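Local coordinates for protein elongation factor 1-gamma 1 (Saccharomyces cerevisiae, PDB 1NHY) that serves as a subunit of the eukaryotic elongation factor 1 complex, here its GST-like domain, and probably anchors the complex to other cellular components, at residues L90-L102 with L153-A165. Residues are numbered along the deposited sequence; the frame is centred on the assembly and turned at random.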
loop_
_atom_site.group_PDB
_atom_site.type_symbol
_atom_site.label_atom_id
_atom_site.label_comp_id
_atom_site.label_asym_id
_atom_site.label_seq_id
_atom_site.Cartn_x
_atom_site.Cartn_y
_atom_site.Cartn_z
ATOM N N LEU A 90 -3.097 -4.393 -22.870
ATOM C CA LEU A 90 -3.426 -5.466 -21.949
ATOM C C LEU A 90 -2.197 -6.017 -21.250
ATOM O O LEU A 90 -2.184 -6.154 -20.019
ATOM C CB LEU A 90 -4.145 -6.584 -22.698
ATOM C CG LEU A 90 -4.655 -7.814 -21.936
ATOM C CD1 LEU A 90 -5.518 -7.393 -20.748
ATOM C CD2 LEU A 90 -5.458 -8.686 -22.876
ATOM N N ASN A 91 -1.157 -6.325 -22.015
ATOM C CA ASN A 91 0.050 -6.866 -21.408
ATOM C C ASN A 91 0.477 -6.145 -20.135
ATOM O O ASN A 91 0.942 -6.781 -19.174
ATOM C CB ASN A 91 1.192 -6.842 -22.404
ATOM C CG ASN A 91 1.228 -8.084 -23.242
ATOM O OD1 ASN A 91 0.345 -8.928 -23.139
ATOM N ND2 ASN A 91 2.250 -8.212 -24.078
ATOM N N ALA A 92 0.303 -4.821 -20.135
ATOM C CA ALA A 92 0.674 -3.991 -19.009
ATOM C C ALA A 92 -0.340 -4.063 -17.882
ATOM O O ALA A 92 0.018 -4.200 -16.699
ATOM C CB ALA A 92 0.812 -2.590 -19.463
ATOM N N GLN A 93 -1.608 -3.952 -18.251
ATOM C CA GLN A 93 -2.636 -4.004 -17.250
ATOM C C GLN A 93 -2.429 -5.249 -16.412
ATOM O O GLN A 93 -2.360 -5.169 -15.178
ATOM C CB GLN A 93 -3.992 -4.046 -17.903
ATOM C CG GLN A 93 -4.304 -2.844 -18.746
ATOM C CD GLN A 93 -5.744 -2.877 -19.218
ATOM O OE1 GLN A 93 -6.197 -3.875 -19.789
ATOM N NE2 GLN A 93 -6.482 -1.793 -18.978
ATOM N N ALA A 94 -2.304 -6.395 -17.081
ATOM C CA ALA A 94 -2.123 -7.657 -16.368
ATOM C C ALA A 94 -0.913 -7.618 -15.444
ATOM O O ALA A 94 -1.010 -7.910 -14.239
ATOM C CB ALA A 94 -1.985 -8.794 -17.347
ATOM N N GLN A 95 0.228 -7.256 -16.013
ATOM C CA GLN A 95 1.439 -7.182 -15.234
ATOM C C GLN A 95 1.271 -6.334 -13.988
ATOM O O GLN A 95 1.778 -6.676 -12.917
ATOM C CB GLN A 95 2.554 -6.629 -16.094
ATOM C CG GLN A 95 3.224 -7.702 -16.892
ATOM C CD GLN A 95 3.804 -8.777 -15.995
ATOM O OE1 GLN A 95 4.157 -8.513 -14.848
ATOM N NE2 GLN A 95 3.924 -9.995 -16.515
ATOM N N ILE A 96 0.553 -5.227 -14.119
ATOM C CA ILE A 96 0.349 -4.367 -12.973
ATOM C C ILE A 96 -0.418 -5.133 -11.903
ATOM O O ILE A 96 -0.131 -5.024 -10.707
ATOM C CB ILE A 96 -0.442 -3.107 -13.337
ATOM C CG1 ILE A 96 0.332 -2.285 -14.373
ATOM C CG2 ILE A 96 -0.712 -2.304 -12.079
ATOM C CD1 ILE A 96 -0.476 -1.171 -14.995
ATOM N N ILE A 97 -1.392 -5.919 -12.342
ATOM C CA ILE A 97 -2.224 -6.705 -11.443
ATOM C C ILE A 97 -1.411 -7.820 -10.835
ATOM O O ILE A 97 -1.669 -8.276 -9.714
ATOM C CB ILE A 97 -3.397 -7.320 -12.201
ATOM C CG1 ILE A 97 -4.132 -6.212 -12.949
ATOM C CG2 ILE A 97 -4.311 -8.046 -11.254
ATOM C CD1 ILE A 97 -5.369 -6.651 -13.641
ATOM N N ARG A 98 -0.425 -8.276 -11.587
ATOM C CA ARG A 98 0.415 -9.331 -11.080
ATOM C C ARG A 98 1.087 -8.858 -9.802
ATOM O O ARG A 98 0.869 -9.427 -8.735
ATOM C CB ARG A 98 1.454 -9.711 -12.115
ATOM C CG ARG A 98 2.429 -10.723 -11.623
ATOM C CD ARG A 98 3.313 -11.155 -12.751
ATOM N NE ARG A 98 4.701 -11.212 -12.317
ATOM C CZ ARG A 98 5.663 -11.845 -12.972
ATOM N NH1 ARG A 98 5.379 -12.496 -14.114
ATOM N NH2 ARG A 98 6.903 -11.820 -12.480
ATOM N N TRP A 99 1.886 -7.802 -9.897
ATOM C CA TRP A 99 2.556 -7.308 -8.709
ATOM C C TRP A 99 1.570 -6.809 -7.694
ATOM O O TRP A 99 1.737 -7.021 -6.486
ATOM C CB TRP A 99 3.535 -6.235 -9.088
ATOM C CG TRP A 99 4.617 -6.840 -9.882
ATOM C CD1 TRP A 99 4.665 -6.978 -11.238
ATOM C CD2 TRP A 99 5.817 -7.420 -9.367
ATOM N NE1 TRP A 99 5.828 -7.607 -11.605
ATOM C CE2 TRP A 99 6.555 -7.892 -10.475
ATOM C CE3 TRP A 99 6.344 -7.587 -8.071
ATOM C CZ2 TRP A 99 7.802 -8.517 -10.332
ATOM C CZ3 TRP A 99 7.573 -8.203 -7.925
ATOM C CH2 TRP A 99 8.293 -8.664 -9.052
ATOM N N GLN A 100 0.525 -6.159 -8.195
ATOM C CA GLN A 100 -0.532 -5.671 -7.337
ATOM C C GLN A 100 -0.913 -6.827 -6.420
ATOM O O GLN A 100 -1.251 -6.640 -5.258
ATOM C CB GLN A 100 -1.735 -5.285 -8.178
ATOM C CG GLN A 100 -2.646 -4.341 -7.465
ATOM C CD GLN A 100 -2.050 -2.974 -7.402
ATOM O OE1 GLN A 100 -2.203 -2.183 -8.331
ATOM N NE2 GLN A 100 -1.334 -2.683 -6.322
ATOM N N SER A 101 -0.834 -8.034 -6.952
ATOM C CA SER A 101 -1.184 -9.225 -6.197
ATOM C C SER A 101 -0.082 -9.812 -5.309
ATOM O O SER A 101 -0.329 -10.151 -4.150
ATOM C CB SER A 101 -1.694 -10.288 -7.163
ATOM O OG SER A 101 -1.920 -11.511 -6.493
ATOM N N LEU A 102 1.123 -9.960 -5.859
ATOM C CA LEU A 102 2.265 -10.490 -5.107
ATOM C C LEU A 102 2.459 -9.734 -3.800
ATOM O O LEU A 102 2.807 -10.308 -2.765
ATOM C CB LEU A 102 3.533 -10.342 -5.922
ATOM C CG LEU A 102 3.735 -11.413 -6.971
ATOM C CD1 LEU A 102 4.791 -10.968 -7.982
ATOM C CD2 LEU A 102 4.134 -12.693 -6.259
ATOM N N LEU A 153 7.966 -1.937 -10.696
ATOM C CA LEU A 153 7.535 -3.332 -10.707
ATOM C C LEU A 153 6.901 -3.865 -11.986
ATOM O O LEU A 153 7.331 -4.878 -12.519
ATOM C CB LEU A 153 6.578 -3.584 -9.548
ATOM C CG LEU A 153 7.088 -3.268 -8.153
ATOM C CD1 LEU A 153 5.979 -3.496 -7.125
ATOM C CD2 LEU A 153 8.284 -4.138 -7.869
ATOM N N ALA A 154 5.880 -3.195 -12.493
ATOM C CA ALA A 154 5.208 -3.714 -13.670
ATOM C C ALA A 154 5.425 -2.926 -14.934
ATOM O O ALA A 154 5.008 -3.365 -16.001
ATOM C CB ALA A 154 3.709 -3.833 -13.404
ATOM N N THR A 155 6.077 -1.772 -14.839
ATOM C CA THR A 155 6.276 -0.944 -16.037
ATOM C C THR A 155 7.449 0.028 -15.921
ATOM O O THR A 155 8.325 -0.146 -15.068
ATOM C CB THR A 155 4.989 -0.155 -16.335
ATOM O OG1 THR A 155 4.622 0.611 -15.175
ATOM C CG2 THR A 155 3.840 -1.112 -16.667
ATOM N N GLU A 156 7.506 1.034 -16.787
ATOM C CA GLU A 156 8.602 1.992 -16.660
ATOM C C GLU A 156 8.047 3.306 -16.141
ATOM O O GLU A 156 8.506 4.384 -16.507
ATOM C CB GLU A 156 9.332 2.187 -17.983
ATOM C CG GLU A 156 10.068 0.950 -18.442
ATOM C CD GLU A 156 11.243 0.554 -17.542
ATOM O OE1 GLU A 156 11.057 0.300 -16.325
ATOM O OE2 GLU A 156 12.376 0.481 -18.061
ATOM N N ASN A 157 7.046 3.188 -15.274
ATOM C CA ASN A 157 6.381 4.322 -14.650
ATOM C C ASN A 157 5.852 3.857 -13.320
ATOM O O ASN A 157 5.588 2.665 -13.142
ATOM C CB ASN A 157 5.198 4.755 -15.478
ATOM C CG ASN A 157 5.592 5.608 -16.629
ATOM O OD1 ASN A 157 6.124 6.704 -16.441
ATOM N ND2 ASN A 157 5.331 5.129 -17.838
ATOM N N ILE A 158 5.700 4.767 -12.370
ATOM C CA ILE A 158 5.138 4.336 -11.103
ATOM C C ILE A 158 3.686 3.955 -11.401
ATOM O O ILE A 158 2.895 4.791 -11.829
ATOM C CB ILE A 158 5.134 5.443 -10.056
ATOM C CG1 ILE A 158 6.556 5.654 -9.539
ATOM C CG2 ILE A 158 4.144 5.099 -8.940
ATOM C CD1 ILE A 158 6.648 6.632 -8.389
ATOM N N SER A 159 3.351 2.694 -11.177
ATOM C CA SER A 159 2.003 2.191 -11.417
ATOM C C SER A 159 1.289 1.905 -10.112
ATOM O O SER A 159 1.910 1.782 -9.048
ATOM C CB SER A 159 2.065 0.886 -12.219
ATOM O OG SER A 159 3.038 0.001 -11.670
ATOM N N LEU A 160 -0.022 1.775 -10.200
ATOM C CA LEU A 160 -0.807 1.457 -9.033
ATOM C C LEU A 160 -0.098 0.338 -8.261
ATOM O O LEU A 160 -0.178 0.288 -7.029
ATOM C CB LEU A 160 -2.186 0.986 -9.449
ATOM C CG LEU A 160 -3.328 1.278 -8.478
ATOM C CD1 LEU A 160 -4.280 0.109 -8.556
ATOM C CD2 LEU A 160 -2.842 1.477 -7.042
ATOM N N ALA A 161 0.598 -0.557 -8.973
ATOM C CA ALA A 161 1.315 -1.651 -8.308
ATOM C C ALA A 161 2.372 -1.111 -7.343
ATOM O O ALA A 161 2.331 -1.374 -6.136
ATOM C CB ALA A 161 1.972 -2.549 -9.321
ATOM N N ASP A 162 3.323 -0.359 -7.878
ATOM C CA ASP A 162 4.373 0.222 -7.059
ATOM C C ASP A 162 3.791 0.931 -5.857
ATOM O O ASP A 162 4.261 0.749 -4.740
ATOM C CB ASP A 162 5.154 1.209 -7.888
ATOM C CG ASP A 162 5.686 0.586 -9.140
ATOM O OD1 ASP A 162 6.603 -0.242 -9.008
ATOM O OD2 ASP A 162 5.186 0.901 -10.243
ATOM N N LEU A 163 2.761 1.738 -6.082
ATOM C CA LEU A 163 2.158 2.445 -4.971
ATOM C C LEU A 163 1.770 1.505 -3.853
ATOM O O LEU A 163 2.257 1.628 -2.740
ATOM C CB LEU A 163 0.937 3.222 -5.435
ATOM C CG LEU A 163 1.307 4.424 -6.309
ATOM C CD1 LEU A 163 0.037 5.169 -6.670
ATOM C CD2 LEU A 163 2.271 5.348 -5.572
ATOM N N VAL A 164 0.896 0.557 -4.152
ATOM C CA VAL A 164 0.459 -0.386 -3.143
ATOM C C VAL A 164 1.611 -1.173 -2.568
ATOM O O VAL A 164 1.831 -1.169 -1.360
ATOM C CB VAL A 164 -0.560 -1.341 -3.720
ATOM C CG1 VAL A 164 -0.770 -2.519 -2.779
ATOM C CG2 VAL A 164 -1.858 -0.584 -3.950
ATOM N N ALA A 165 2.347 -1.857 -3.427
ATOM C CA ALA A 165 3.482 -2.629 -2.962
ATOM C C ALA A 165 4.364 -1.767 -2.041
ATOM O O ALA A 165 4.972 -2.274 -1.101
ATOM C CB ALA A 165 4.284 -3.142 -4.148
#
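Leu160 O is gripped by two donors from opposite faces of its carbonyl plane: Val164 N, in the helical ladder, and Gln100 NE2 from the neighbouring helix, 3.3 Å from Leu160 O. The Gln100 bond is fairly straight at the hydrogen (154°), yet its donor stands above the carbonyl plane. Gln100 reaches it with CG anti to the backbone N (chi1 -159°) and a bend at chi2, which lays the amide across Leu160 and Val164. Beside it the two helices run almost parallel, their axes 8.3 Å apart, and Ala161 CB packs 3.9 Å from Ile96 CG2. From the loop before helix 160-175, the methyl of Ala154 packs on helix 90-107, 3.8 Å from Ile96 CG1. Trp99 takes Leu153 over one indole face: Leu153 CB lies 4.0 Å from the centroid of the five-membered ring, a CH-pi contact. Phe143 of helix 126-147 meets Trp99 edge-to-face. With an alanine here instead of Trp99, Leu153 and Phe143 would probably lose the ring they pack on. Asp162 fixes the loop, taking Leu153 N on the syn lone pair of OD1 (2.8 Å) and Ser159 N on the anti lone pair of OD2 (2.7 Å). Ser-x-x-Asp and this Ser159 N bond are those of the GST C-terminal domain's N-capping box, though here Ser159 OG turns to OD2 as well.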